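PDB 2W9X: acetylxylan esterase / glucomannan deacetylase from Cellvibrio japonicus, which removes acetyl groups from plant cell wall polysaccharides, acting on acetylated xylan and, with a large preference, on acetylated glucomannan. Local coordinates for residues Pro220-Leu223 with Asp227-Tyr230; Val46-Ser51 with Val55-Ala60; Glu303-Val308 with Val320-Phe325; Lys275-Leu280 with Ala310-Gly315. One frame throughout, in Å; residues are numbered along the deposited sequence.

Contact 1 (Pro220-Leu223 with Asp227-Tyr230); sequences PYTL and DQLY
Two backbone bonds tie P220-L223 to D227-Y230: Y230 N donates to P220 O at 3.0 Å with a nearly straight N-H...O angle of 176°, and T222 N donates to Q228 O at 3.1 Å. Q228 O takes a second hydrogen from a water that in turn accepts from L223 N at 2.9 Å and from Q228 NE2. Q228 can reach this water because its chain folds back at chi2 (-76°), which also sets NE2 beside L223 CD1. Around the bonds, T222 OG1 lies in the plane of the Y230 ring, at its edge, 3.3 Å from CD1. The Y221 ring turns an edge to Q228 O, 3.5 Å from CD1, while P220 CB sits above one face, toward its rim. L229 CD2 touches both neighbours, 3.7 Å from P220 CB and 3.8 Å from Y221 CE1. Further out, W52 NE1 bonds to Y221 O, N232 ND2 holds Y230 OH, and N225 OD1 makes weak bonds to Q228 NE2 and D227 N. With Y221 and L229 opposed in register between the two bonds, this is a single bridge with the bonding of an antiparallel non-hydrogen-bonded pair, closing a loop between helix 215-218 and strand 239-243.

Contact 2 (Val46-Ser51 with Val55-Ala60); sequences VSYTYS and VYFETA
The F57 ring points its far end between Y48 and Y50. Y50 CD1 meets it at the edge, in plane, 3.8 Å from F57 CZ, and Y50 CE1 lies equally near that carbon. Y48 CB approaches obliquely, 3.6 Å from F57 CE1. Both tyrosine rings meet it obliquely: the planes of Y48 and F57 are at 56° with centroids 5.5 Å apart, and those of Y50 and F57 at 60° and 5.7 Å. V55 packs on the base of the Y50 side chain, its CG2 3.8 Å from Y50 CB and its CG1 4.1 Å from Y50 CG. With CG between the backbone N and the carbonyl carbon (chi1 41°), Y50 rests CB and CG on V55 while CD1 and CE1 meet F57, and its hydroxyl reaches out to a hydrogen bond with D72. Other aromatic and aliphatic groups close in: F124 brings its ring against F57, I32 touches both Y48 and F57, and L111 packs on F57. The two strands do not pair with each other. Strand 47-50 belongs to the five-stranded antiparallel sheet and strand 56-62 to the six-stranded one, so this aromatic cluster lies between two sheets, in the core of the N-terminal beta-sandwich domain of this CE2 esterase.

Contact 3 (Glu303-Val308 with Val320-Phe325); sequences EQVGKV and VEQIVF
V305 and the amide of Q322 meet at a slant: V305 CG1 and CB lie above the amide plane at its NE2 end. V305 CG1 is 3.6 Å from Q322 NE2, with V305 CB at the same distance from that nitrogen. G306 comes in obliquely from the same side of the plane: its N is 3.7 Å from Q322 NE2 and its CA 3.8 Å from Q322 OE1, bringing the backbone of G306 into van der Waals contact with the amide. Q322 gets there by stretching straight off the strand, CG anti to the backbone N (chi1 176°) and the next bond extended too. The amide is not left to slide on the helix surface, because NE2 bonds to A302 O one turn back, which should fix its rotation. Around the helix from V305, K307 NZ donates to Q304 OE1 at 2.8 Å, in the amide plane and on a lone pair, while Q304 NE2 turns back to E300 O. In the fold, helix 300-314 and strand 320-325 are consecutive parts of a beta-alpha-beta unit begun by strand 288-294. L291 and N293 of that first strand and Y269 of helix 262-283 also pack on V305. Strand 320-325 is outermost in the parallel sheet within this chain, with helix 339-354 against I323 and F325, and A310 of the second subunit packs on Q322.

Contact 4 (Lys275-Leu280 with Ala310-Gly315); sequences KFVKQL and AQLKGG
Between K275-L280 and A310-G315, on helices 262-283 and 300-314, the nearest CA atoms are those of K278 and L312, 7.9 Å apart, a gap spanned by side chains alone. From A310-G315 the contact is made almost wholly by L312. The leucine leaves its helix to one side, yet with CG beside the backbone N (chi1 -78°) its branched end comes across, so that both methyls land on V277. CD2 lies 3.8 Å from V277 CG1 and CD1 3.9 Å from the same methyl, so both methyls rest against the CB-CG1 side of the valine, the two side chains meeting at about a right angle. V277 CG1 is offered to it by a chi1 of 169°, anti to the backbone N. K278 adds the outer wall: its aliphatic chain runs extended past L312 in the opposite direction, with CG 4.0 Å from L312 CD2. I242 and F289 of the sheet and L317 of a loop also pack on V277, and V274 touches L312. F276 points to another side, where its ring meets Y219 edge-to-face. Beyond L312 the helix end reaches the second subunit: K326 NZ of that chain bonds to G314 O. Chemically, the meeting of the two segments is apolar, methyl on methyl with lysine methylenes at the margin. Its hold therefore comes from fit and burial rather than from directional bonds, and the lysine can lend its carbon chain to the packing while its ammonium end, on an exposed residue, probably stays in solvent.

The contacts fall into two touching pairs; contact 2 lies across the chain's centre from contact 3 (centres 34 Å apart) and contact 4, while the nearest atoms of contacts 1 and 4 are about 7 Å apart. Contact 2, in the N-terminal beta domain, touches contact 1 of the esterase domain: L223 CA lies 3.2 Å from S51 OG and L223 CD2 3.7 Å from Y50 CA. Contacts 3 and 4 share helix 300-314, with centres 12 Å apart and V320 CG1 3.9 Å from L312 CB, and both reach the second subunit. Contact 3 comes nearest the catalytic apparatus: the V305 side chain is about 12 Å from that of N247, a probable transition-state stabiliser.

Contact 1 (Pro220-Leu223 with Asp227-Tyr230)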
loop_
_atom_site.group_PDB
_atom_site.type_symbol
_atom_site.label_atom_id
_atom_site.label_comp_id
_atom_site.label_asym_id
_atom_site.label_seq_id
_atom_site.Cartn_x
_atom_site.Cartn_y
_atom_site.Cartn_z
ATOM N N PRO B 220 -13.623 14.481 -15.841
ATOM C CA PRO B 220 -13.744 13.911 -17.190
ATOM C C PRO B 220 -13.372 14.844 -18.348
ATOM O O PRO B 220 -13.263 14.384 -19.476
ATOM C CB PRO B 220 -15.238 13.557 -17.287
ATOM C CG PRO B 220 -15.711 13.498 -15.862
ATOM C CD PRO B 220 -14.949 14.607 -15.214
ATOM N N TYR B 221 -13.174 16.129 -18.071
ATOM C CA TYR B 221 -13.087 17.115 -19.143
ATOM C C TYR B 221 -11.681 17.628 -19.423
ATOM O O TYR B 221 -10.872 17.808 -18.513
ATOM C CB TYR B 221 -14.078 18.262 -18.906
ATOM C CG TYR B 221 -15.498 17.760 -18.792
ATOM C CD1 TYR B 221 -16.234 17.414 -19.935
ATOM C CD2 TYR B 221 -16.097 17.587 -17.543
ATOM C CE1 TYR B 221 -17.537 16.927 -19.833
ATOM C CE2 TYR B 221 -17.400 17.101 -17.429
ATOM C CZ TYR B 221 -18.114 16.776 -18.577
ATOM O OH TYR B 221 -19.401 16.305 -18.462
ATOM N N THR B 222 -11.420 17.839 -20.715
ATOM C CA THR B 222 -10.150 18.352 -21.242
ATOM C C THR B 222 -9.829 19.731 -20.670
ATOM O O THR B 222 -8.653 20.061 -20.421
ATOM C CB THR B 222 -10.213 18.435 -22.790
ATOM O OG1 THR B 222 -10.479 17.132 -23.312
ATOM C CG2 THR B 222 -8.900 18.944 -23.398
ATOM N N LEU B 223 -10.878 20.529 -20.478
ATOM C CA LEU B 223 -10.731 21.889 -19.994
ATOM C C LEU B 223 -11.641 22.179 -18.822
ATOM O O LEU B 223 -12.338 21.293 -18.316
ATOM C CB LEU B 223 -10.998 22.908 -21.114
ATOM C CG LEU B 223 -10.161 22.804 -22.384
ATOM C CD1 LEU B 223 -10.674 23.771 -23.430
ATOM C CD2 LEU B 223 -8.686 23.047 -22.070
ATOM N N ASP B 227 -17.574 21.029 -22.116
ATOM C CA ASP B 227 -17.764 20.969 -23.566
ATOM C C ASP B 227 -17.089 19.793 -24.289
ATOM O O ASP B 227 -17.592 19.335 -25.316
ATOM C CB ASP B 227 -17.381 22.307 -24.214
ATOM C CG ASP B 227 -18.250 23.459 -23.729
ATOM O OD1 ASP B 227 -19.453 23.235 -23.451
ATOM O OD2 ASP B 227 -17.727 24.593 -23.634
ATOM N N GLN B 228 -15.958 19.313 -23.779
ATOM C CA GLN B 228 -15.308 18.152 -24.401
ATOM C C GLN B 228 -14.696 17.165 -23.423
ATOM O O GLN B 228 -13.896 17.532 -22.543
ATOM C CB GLN B 228 -14.283 18.557 -25.467
ATOM C CG GLN B 228 -13.327 19.662 -25.066
ATOM C CD GLN B 228 -13.980 21.035 -25.095
ATOM O OE1 GLN B 228 -14.546 21.440 -26.110
ATOM N NE2 GLN B 228 -13.905 21.754 -23.975
ATOM N N LEU B 229 -15.081 15.905 -23.596
ATOM C CA LEU B 229 -14.526 14.827 -22.804
ATOM C C LEU B 229 -13.096 14.578 -23.223
ATOM O O LEU B 229 -12.782 14.597 -24.416
ATOM C CB LEU B 229 -15.347 13.545 -22.967
ATOM C CG LEU B 229 -16.720 13.515 -22.289
ATOM C CD1 LEU B 229 -17.597 12.413 -22.876
ATOM C CD2 LEU B 229 -16.567 13.375 -20.763
ATOM N N TYR B 230 -12.233 14.338 -22.247
ATOM C CA TYR B 230 -10.851 14.029 -22.556
ATOM C C TYR B 230 -10.693 12.558 -22.922
ATOM O O TYR B 230 -11.103 11.674 -22.171
ATOM C CB TYR B 230 -9.899 14.435 -21.412
ATOM C CG TYR B 230 -8.447 14.290 -21.804
ATOM C CD1 TYR B 230 -7.839 15.204 -22.663
ATOM C CD2 TYR B 230 -7.694 13.211 -21.348
ATOM C CE1 TYR B 230 -6.506 15.049 -23.041
ATOM C CE2 TYR B 230 -6.376 13.042 -21.722
ATOM C CZ TYR B 230 -5.782 13.960 -22.557
ATOM O OH TYR B 230 -4.464 13.769 -22.918
HETATM O O HOH W 1 -13.505 20.403 -21.792
#

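Contact 2 (Val46-Ser51 with Val55-Ala60)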
loop_
_atom_site.group_PDB
_atom_site.type_symbol
_atom_site.label_atom_id
_atom_site.label_comp_id
_atom_site.label_asym_id
_atom_site.label_seq_id
_atom_site.Cartn_x
_atom_site.Cartn_y
_atom_site.Cartn_z
ATOM N N VAL B 46 -1.732 25.445 -35.912
ATOM C CA VAL B 46 -2.304 24.469 -34.983
ATOM C C VAL B 46 -2.348 25.150 -33.617
ATOM O O VAL B 46 -1.400 25.849 -33.234
ATOM C CB VAL B 46 -1.472 23.156 -34.923
ATOM C CG1 VAL B 46 -2.025 22.190 -33.869
ATOM C CG2 VAL B 46 -1.450 22.488 -36.268
ATOM N N SER B 47 -3.468 24.991 -32.917
ATOM C CA SER B 47 -3.635 25.630 -31.628
ATOM C C SER B 47 -3.821 24.609 -30.517
ATOM O O SER B 47 -4.614 23.663 -30.630
ATOM C CB SER B 47 -4.776 26.648 -31.652
ATOM O OG SER B 47 -6.027 26.008 -31.674
ATOM N N TYR B 48 -3.058 24.810 -29.452
ATOM C CA TYR B 48 -3.110 23.966 -28.282
ATOM C C TYR B 48 -3.735 24.798 -27.167
ATOM O O TYR B 48 -3.152 25.787 -26.723
ATOM C CB TYR B 48 -1.694 23.500 -27.913
ATOM C CG TYR B 48 -0.912 22.954 -29.091
ATOM C CD1 TYR B 48 -1.046 21.619 -29.493
ATOM C CD2 TYR B 48 -0.058 23.775 -29.826
ATOM C CE1 TYR B 48 -0.332 21.116 -30.597
ATOM C CE2 TYR B 48 0.652 23.282 -30.927
ATOM C CZ TYR B 48 0.518 21.953 -31.298
ATOM O OH TYR B 48 1.220 21.475 -32.393
ATOM N N THR B 49 -4.954 24.429 -26.778
ATOM C CA THR B 49 -5.685 25.087 -25.678
ATOM C C THR B 49 -5.641 24.209 -24.415
ATOM O O THR B 49 -5.841 22.998 -24.492
ATOM C CB THR B 49 -7.152 25.431 -26.102
ATOM O OG1 THR B 49 -7.125 26.197 -27.308
ATOM C CG2 THR B 49 -7.889 26.242 -25.041
ATOM N N TYR B 50 -5.357 24.821 -23.262
ATOM C CA TYR B 50 -5.174 24.089 -21.991
ATOM C C TYR B 50 -5.727 24.865 -20.790
ATOM O O TYR B 50 -5.871 26.081 -20.848
ATOM C CB TYR B 50 -3.682 23.788 -21.770
ATOM C CG TYR B 50 -2.830 24.957 -22.159
ATOM C CD1 TYR B 50 -2.355 25.093 -23.478
ATOM C CD2 TYR B 50 -2.557 25.975 -21.237
ATOM C CE1 TYR B 50 -1.594 26.205 -23.850
ATOM C CE2 TYR B 50 -1.809 27.080 -21.593
ATOM C CZ TYR B 50 -1.334 27.193 -22.899
ATOM O OH TYR B 50 -0.593 28.288 -23.243
ATOM N N SER B 51 -6.025 24.162 -19.694
ATOM C CA SER B 51 -6.441 24.825 -18.440
ATOM C C SER B 51 -6.005 24.098 -17.164
ATOM O O SER B 51 -5.812 24.735 -16.115
ATOM C CB SER B 51 -7.949 25.073 -18.411
ATOM O OG SER B 51 -8.640 23.857 -18.583
ATOM N N VAL B 55 0.876 21.887 -17.618
ATOM C CA VAL B 55 0.980 21.533 -19.026
ATOM C C VAL B 55 2.373 21.918 -19.557
ATOM O O VAL B 55 2.977 22.885 -19.080
ATOM C CB VAL B 55 -0.178 22.214 -19.845
ATOM C CG1 VAL B 55 0.110 22.242 -21.315
ATOM C CG2 VAL B 55 -1.501 21.501 -19.580
ATOM N N TYR B 56 2.896 21.130 -20.498
ATOM C CA TYR B 56 4.190 21.441 -21.125
ATOM C C TYR B 56 4.281 21.041 -22.596
ATOM O O TYR B 56 3.564 20.143 -23.058
ATOM C CB TYR B 56 5.370 20.848 -20.330
ATOM C CG TYR B 56 5.352 19.345 -20.150
ATOM C CD1 TYR B 56 5.997 18.506 -21.064
ATOM C CD2 TYR B 56 4.708 18.762 -19.050
ATOM C CE1 TYR B 56 5.991 17.123 -20.900
ATOM C CE2 TYR B 56 4.696 17.379 -18.874
ATOM C CZ TYR B 56 5.341 16.564 -19.799
ATOM O OH TYR B 56 5.342 15.200 -19.627
ATOM N N PHE B 57 5.174 21.723 -23.312
ATOM C CA PHE B 57 5.451 21.474 -24.732
ATOM C C PHE B 57 6.963 21.368 -24.944
ATOM O O PHE B 57 7.732 22.199 -24.423
ATOM C CB PHE B 57 4.889 22.608 -25.597
ATOM C CG PHE B 57 3.424 22.873 -25.381
ATOM C CD1 PHE B 57 2.461 22.236 -26.171
ATOM C CD2 PHE B 57 3.001 23.769 -24.405
ATOM C CE1 PHE B 57 1.109 22.480 -25.973
ATOM C CE2 PHE B 57 1.642 24.015 -24.202
ATOM C CZ PHE B 57 0.699 23.372 -24.985
ATOM N N GLU B 58 7.384 20.345 -25.688
ATOM C CA GLU B 58 8.803 20.105 -25.939
ATOM C C GLU B 58 9.098 20.034 -27.425
ATOM O O GLU B 58 8.257 19.575 -28.214
ATOM C CB GLU B 58 9.289 18.826 -25.264
ATOM C CG GLU B 58 9.410 18.945 -23.748
ATOM C CD GLU B 58 9.640 17.616 -23.078
ATOM O OE1 GLU B 58 10.707 17.460 -22.462
ATOM O OE2 GLU B 58 8.764 16.724 -23.166
ATOM N N THR B 59 10.290 20.501 -27.794
ATOM C CA THR B 59 10.801 20.346 -29.160
ATOM C C THR B 59 12.331 20.216 -29.206
ATOM O O THR B 59 13.019 20.489 -28.212
ATOM C CB THR B 59 10.296 21.457 -30.113
ATOM O OG1 THR B 59 10.482 21.026 -31.460
ATOM C CG2 THR B 59 11.032 22.779 -29.904
ATOM N N ALA B 60 12.847 19.805 -30.370
ATOM C CA ALA B 60 14.272 19.567 -30.572
ATOM C C ALA B 60 14.632 19.835 -32.025
ATOM O O ALA B 60 13.896 19.436 -32.941
ATOM C CB ALA B 60 14.642 18.133 -30.183
#

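Contact 3 (Glu303-Val308 with Val320-Phe325)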
loop_
_atom_site.group_PDB
_atom_site.type_symbol
_atom_site.label_atom_id
_atom_site.label_comp_id
_atom_site.label_asym_id
_atom_site.label_seq_id
_atom_site.Cartn_x
_atom_site.Cartn_y
_atom_site.Cartn_z
ATOM N N GLU B 303 -8.178 8.239 8.029
ATOM C CA GLU B 303 -9.072 7.134 8.361
ATOM C C GLU B 303 -10.055 6.781 7.244
ATOM O O GLU B 303 -10.275 5.592 6.975
ATOM C CB GLU B 303 -9.832 7.358 9.679
ATOM C CG GLU B 303 -10.798 6.152 9.935
ATOM C CD GLU B 303 -11.138 5.925 11.390
ATOM O OE1 GLU B 303 -10.208 5.758 12.220
ATOM O OE2 GLU B 303 -12.344 5.886 11.700
ATOM N N GLN B 304 -10.641 7.791 6.592
ATOM C CA GLN B 304 -11.613 7.503 5.533
ATOM C C GLN B 304 -10.931 6.876 4.341
ATOM O O GLN B 304 -11.487 5.983 3.710
ATOM C CB GLN B 304 -12.398 8.739 5.081
ATOM C CG GLN B 304 -13.065 9.544 6.209
ATOM C CD GLN B 304 -13.701 8.676 7.283
ATOM O OE1 GLN B 304 -14.525 7.811 6.990
ATOM N NE2 GLN B 304 -13.310 8.901 8.534
ATOM N N VAL B 305 -9.729 7.354 4.032
ATOM C CA VAL B 305 -8.926 6.765 2.971
ATOM C C VAL B 305 -8.555 5.298 3.291
ATOM O O VAL B 305 -8.532 4.460 2.378
ATOM C CB VAL B 305 -7.714 7.669 2.616
ATOM C CG1 VAL B 305 -6.807 7.024 1.585
ATOM C CG2 VAL B 305 -8.233 9.023 2.087
ATOM N N GLY B 306 -8.297 4.990 4.569
ATOM C CA GLY B 306 -8.056 3.595 4.981
ATOM C C GLY B 306 -9.235 2.684 4.644
ATOM O O GLY B 306 -9.051 1.521 4.215
ATOM N N LYS B 307 -10.446 3.221 4.810
ATOM C CA LYS B 307 -11.689 2.490 4.509
ATOM C C LYS B 307 -11.843 2.293 2.996
ATOM O O LYS B 307 -12.305 1.237 2.549
ATOM C CB LYS B 307 -12.912 3.245 5.026
ATOM C CG LYS B 307 -13.041 3.423 6.550
ATOM C CD LYS B 307 -14.319 4.253 6.831
ATOM C CE LYS B 307 -14.419 4.784 8.262
ATOM N NZ LYS B 307 -15.636 5.676 8.425
ATOM N N VAL B 308 -11.472 3.324 2.226
ATOM C CA VAL B 308 -11.471 3.267 0.757
ATOM C C VAL B 308 -10.529 2.171 0.240
ATOM O O VAL B 308 -10.919 1.334 -0.578
ATOM C CB VAL B 308 -11.114 4.640 0.124
ATOM C CG1 VAL B 308 -10.970 4.548 -1.407
ATOM C CG2 VAL B 308 -12.191 5.664 0.457
ATOM N N VAL B 320 -3.675 -0.993 -4.994
ATOM C CA VAL B 320 -3.916 0.293 -4.381
ATOM C C VAL B 320 -3.216 0.328 -3.014
ATOM O O VAL B 320 -3.187 -0.670 -2.275
ATOM C CB VAL B 320 -5.452 0.642 -4.354
ATOM C CG1 VAL B 320 -6.255 -0.429 -3.628
ATOM C CG2 VAL B 320 -5.724 2.061 -3.794
ATOM N N GLU B 321 -2.601 1.463 -2.715
ATOM C CA GLU B 321 -1.982 1.658 -1.416
ATOM C C GLU B 321 -2.184 3.087 -0.887
ATOM O O GLU B 321 -2.526 4.005 -1.643
ATOM C CB GLU B 321 -0.499 1.239 -1.438
ATOM C CG GLU B 321 0.338 1.895 -2.516
ATOM C CD GLU B 321 1.629 1.119 -2.881
ATOM O OE1 GLU B 321 2.128 0.266 -2.095
ATOM O OE2 GLU B 321 2.161 1.403 -3.975
ATOM N N GLN B 322 -1.991 3.264 0.415
ATOM C CA GLN B 322 -2.144 4.564 1.042
ATOM C C GLN B 322 -0.786 5.136 1.426
ATOM O O GLN B 322 0.109 4.389 1.857
ATOM C CB GLN B 322 -3.032 4.427 2.286
ATOM C CG GLN B 322 -3.216 5.705 3.131
ATOM C CD GLN B 322 -4.226 5.517 4.240
ATOM O OE1 GLN B 322 -4.388 4.409 4.756
ATOM N NE2 GLN B 322 -4.915 6.605 4.626
ATOM N N ILE B 323 -0.636 6.449 1.245
ATOM C CA ILE B 323 0.483 7.220 1.814
ATOM C C ILE B 323 -0.110 8.319 2.688
ATOM O O ILE B 323 -1.044 9.044 2.267
ATOM C CB ILE B 323 1.435 7.807 0.730
ATOM C CG1 ILE B 323 2.227 6.677 0.039
ATOM C CG2 ILE B 323 2.385 8.873 1.338
ATOM C CD1 ILE B 323 3.163 7.167 -1.089
ATOM N N VAL B 324 0.367 8.382 3.931
ATOM C CA VAL B 324 0.019 9.478 4.845
ATOM C C VAL B 324 1.269 10.316 5.074
ATOM O O VAL B 324 2.288 9.805 5.586
ATOM C CB VAL B 324 -0.519 8.969 6.191
ATOM C CG1 VAL B 324 -0.849 10.140 7.094
ATOM C CG2 VAL B 324 -1.731 8.060 5.967
ATOM N N PHE B 325 1.212 11.589 4.679
ATOM C CA PHE B 325 2.403 12.429 4.816
ATOM C C PHE B 325 2.348 13.262 6.086
ATOM O O PHE B 325 1.260 13.598 6.583
ATOM C CB PHE B 325 2.695 13.273 3.557
ATOM C CG PHE B 325 1.578 14.203 3.149
ATOM C CD1 PHE B 325 1.402 15.440 3.780
ATOM C CD2 PHE B 325 0.734 13.867 2.088
ATOM C CE1 PHE B 325 0.371 16.299 3.377
ATOM C CE2 PHE B 325 -0.285 14.733 1.686
ATOM C CZ PHE B 325 -0.452 15.936 2.325
#

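Contact 4 (Lys275-Leu280 with Ala310-Gly315)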
loop_
_atom_site.group_PDB
_atom_site.type_symbol
_atom_site.label_atom_id
_atom_site.label_comp_id
_atom_site.label_asym_id
_atom_site.label_seq_id
_atom_site.Cartn_x
_atom_site.Cartn_y
_atom_site.Cartn_z
ATOM N N LYS B 275 -15.775 4.273 -6.124
ATOM C CA LYS B 275 -16.375 4.283 -7.469
ATOM C C LYS B 275 -15.391 4.856 -8.491
ATOM O O LYS B 275 -15.211 4.300 -9.588
ATOM C CB LYS B 275 -17.662 5.115 -7.460
ATOM C CG LYS B 275 -18.582 4.931 -8.665
ATOM C CD LYS B 275 -19.441 6.176 -8.841
ATOM C CE LYS B 275 -20.615 5.940 -9.759
ATOM N NZ LYS B 275 -21.373 7.216 -9.906
ATOM N N PHE B 276 -14.749 5.960 -8.116
ATOM C CA PHE B 276 -13.800 6.666 -8.995
ATOM C C PHE B 276 -12.596 5.817 -9.411
ATOM O O PHE B 276 -12.258 5.727 -10.592
ATOM C CB PHE B 276 -13.314 7.950 -8.308
ATOM C CG PHE B 276 -12.408 8.807 -9.173
ATOM C CD1 PHE B 276 -12.788 9.165 -10.478
ATOM C CD2 PHE B 276 -11.191 9.263 -8.681
ATOM C CE1 PHE B 276 -11.955 9.964 -11.272
ATOM C CE2 PHE B 276 -10.348 10.067 -9.468
ATOM C CZ PHE B 276 -10.736 10.417 -10.759
ATOM N N VAL B 277 -11.947 5.210 -8.424
ATOM C CA VAL B 277 -10.776 4.380 -8.666
ATOM C C VAL B 277 -11.154 3.186 -9.550
ATOM O O VAL B 277 -10.419 2.856 -10.489
ATOM C CB VAL B 277 -10.122 3.923 -7.339
ATOM C CG1 VAL B 277 -9.056 2.844 -7.591
ATOM C CG2 VAL B 277 -9.524 5.143 -6.563
ATOM N N LYS B 278 -12.293 2.549 -9.257
ATOM C CA LYS B 278 -12.822 1.478 -10.130
ATOM C C LYS B 278 -13.021 1.925 -11.574
ATOM O O LYS B 278 -12.660 1.195 -12.489
ATOM C CB LYS B 278 -14.132 0.889 -9.594
ATOM C CG LYS B 278 -14.001 0.124 -8.279
ATOM C CD LYS B 278 -15.387 -0.388 -7.926
ATOM C CE LYS B 278 -15.416 -1.012 -6.561
ATOM N NZ LYS B 278 -16.797 -1.497 -6.252
ATOM N N GLN B 279 -13.566 3.120 -11.781
ATOM C CA GLN B 279 -13.767 3.632 -13.137
ATOM C C GLN B 279 -12.423 3.826 -13.831
ATOM O O GLN B 279 -12.255 3.427 -14.980
ATOM C CB GLN B 279 -14.535 4.955 -13.137
ATOM C CG GLN B 279 -15.911 4.920 -12.471
ATOM C CD GLN B 279 -16.590 6.304 -12.403
ATOM O OE1 GLN B 279 -15.958 7.311 -12.045
ATOM N NE2 GLN B 279 -17.883 6.347 -12.726
ATOM N N LEU B 280 -11.470 4.450 -13.139
ATOM C CA LEU B 280 -10.116 4.642 -13.676
ATOM C C LEU B 280 -9.467 3.312 -14.049
ATOM O O LEU B 280 -8.822 3.206 -15.087
ATOM C CB LEU B 280 -9.224 5.365 -12.656
ATOM C CG LEU B 280 -9.489 6.839 -12.372
ATOM C CD1 LEU B 280 -8.586 7.351 -11.236
ATOM C CD2 LEU B 280 -9.267 7.661 -13.623
ATOM N N ALA B 310 -9.380 -0.411 1.817
ATOM C CA ALA B 310 -9.924 -1.704 2.250
ATOM C C ALA B 310 -11.102 -2.204 1.415
ATOM O O ALA B 310 -11.163 -3.400 1.095
ATOM C CB ALA B 310 -10.289 -1.658 3.738
ATOM N N GLN B 311 -11.994 -1.289 1.044
ATOM C CA GLN B 311 -13.167 -1.604 0.237
ATOM C C GLN B 311 -12.824 -1.885 -1.213
ATOM O O GLN B 311 -13.511 -2.664 -1.873
ATOM C CB GLN B 311 -14.200 -0.482 0.334
ATOM C CG GLN B 311 -15.157 -0.673 1.490
ATOM C CD GLN B 311 -16.238 0.368 1.547
ATOM O OE1 GLN B 311 -16.843 0.592 2.593
ATOM N NE2 GLN B 311 -16.497 1.008 0.424
ATOM N N LEU B 312 -11.770 -1.236 -1.703
ATOM C CA LEU B 312 -11.228 -1.505 -3.015
ATOM C C LEU B 312 -10.641 -2.912 -3.071
ATOM O O LEU B 312 -11.002 -3.693 -3.951
ATOM C CB LEU B 312 -10.185 -0.453 -3.429
ATOM C CG LEU B 312 -10.768 0.886 -3.922
ATOM C CD1 LEU B 312 -9.709 2.013 -3.809
ATOM C CD2 LEU B 312 -11.349 0.781 -5.345
ATOM N N LYS B 313 -9.756 -3.232 -2.125
ATOM C CA LYS B 313 -9.130 -4.562 -2.062
ATOM C C LYS B 313 -10.162 -5.670 -1.858
ATOM O O LYS B 313 -10.098 -6.705 -2.505
ATOM C CB LYS B 313 -8.085 -4.605 -0.951
ATOM C CG LYS B 313 -6.876 -3.767 -1.233
ATOM C CD LYS B 313 -5.891 -3.855 -0.079
ATOM C CE LYS B 313 -4.614 -3.083 -0.370
ATOM N NZ LYS B 313 -3.767 -3.816 -1.360
ATOM N N GLY B 314 -11.128 -5.420 -0.973
ATOM C CA GLY B 314 -12.242 -6.316 -0.710
ATOM C C GLY B 314 -13.097 -6.610 -1.928
ATOM O O GLY B 314 -13.656 -7.694 -2.050
ATOM N N GLY B 315 -13.183 -5.645 -2.832
ATOM C CA GLY B 315 -13.884 -5.829 -4.103
ATOM C C GLY B 315 -13.016 -6.437 -5.199
ATOM O O GLY B 315 -13.497 -6.690 -6.313
#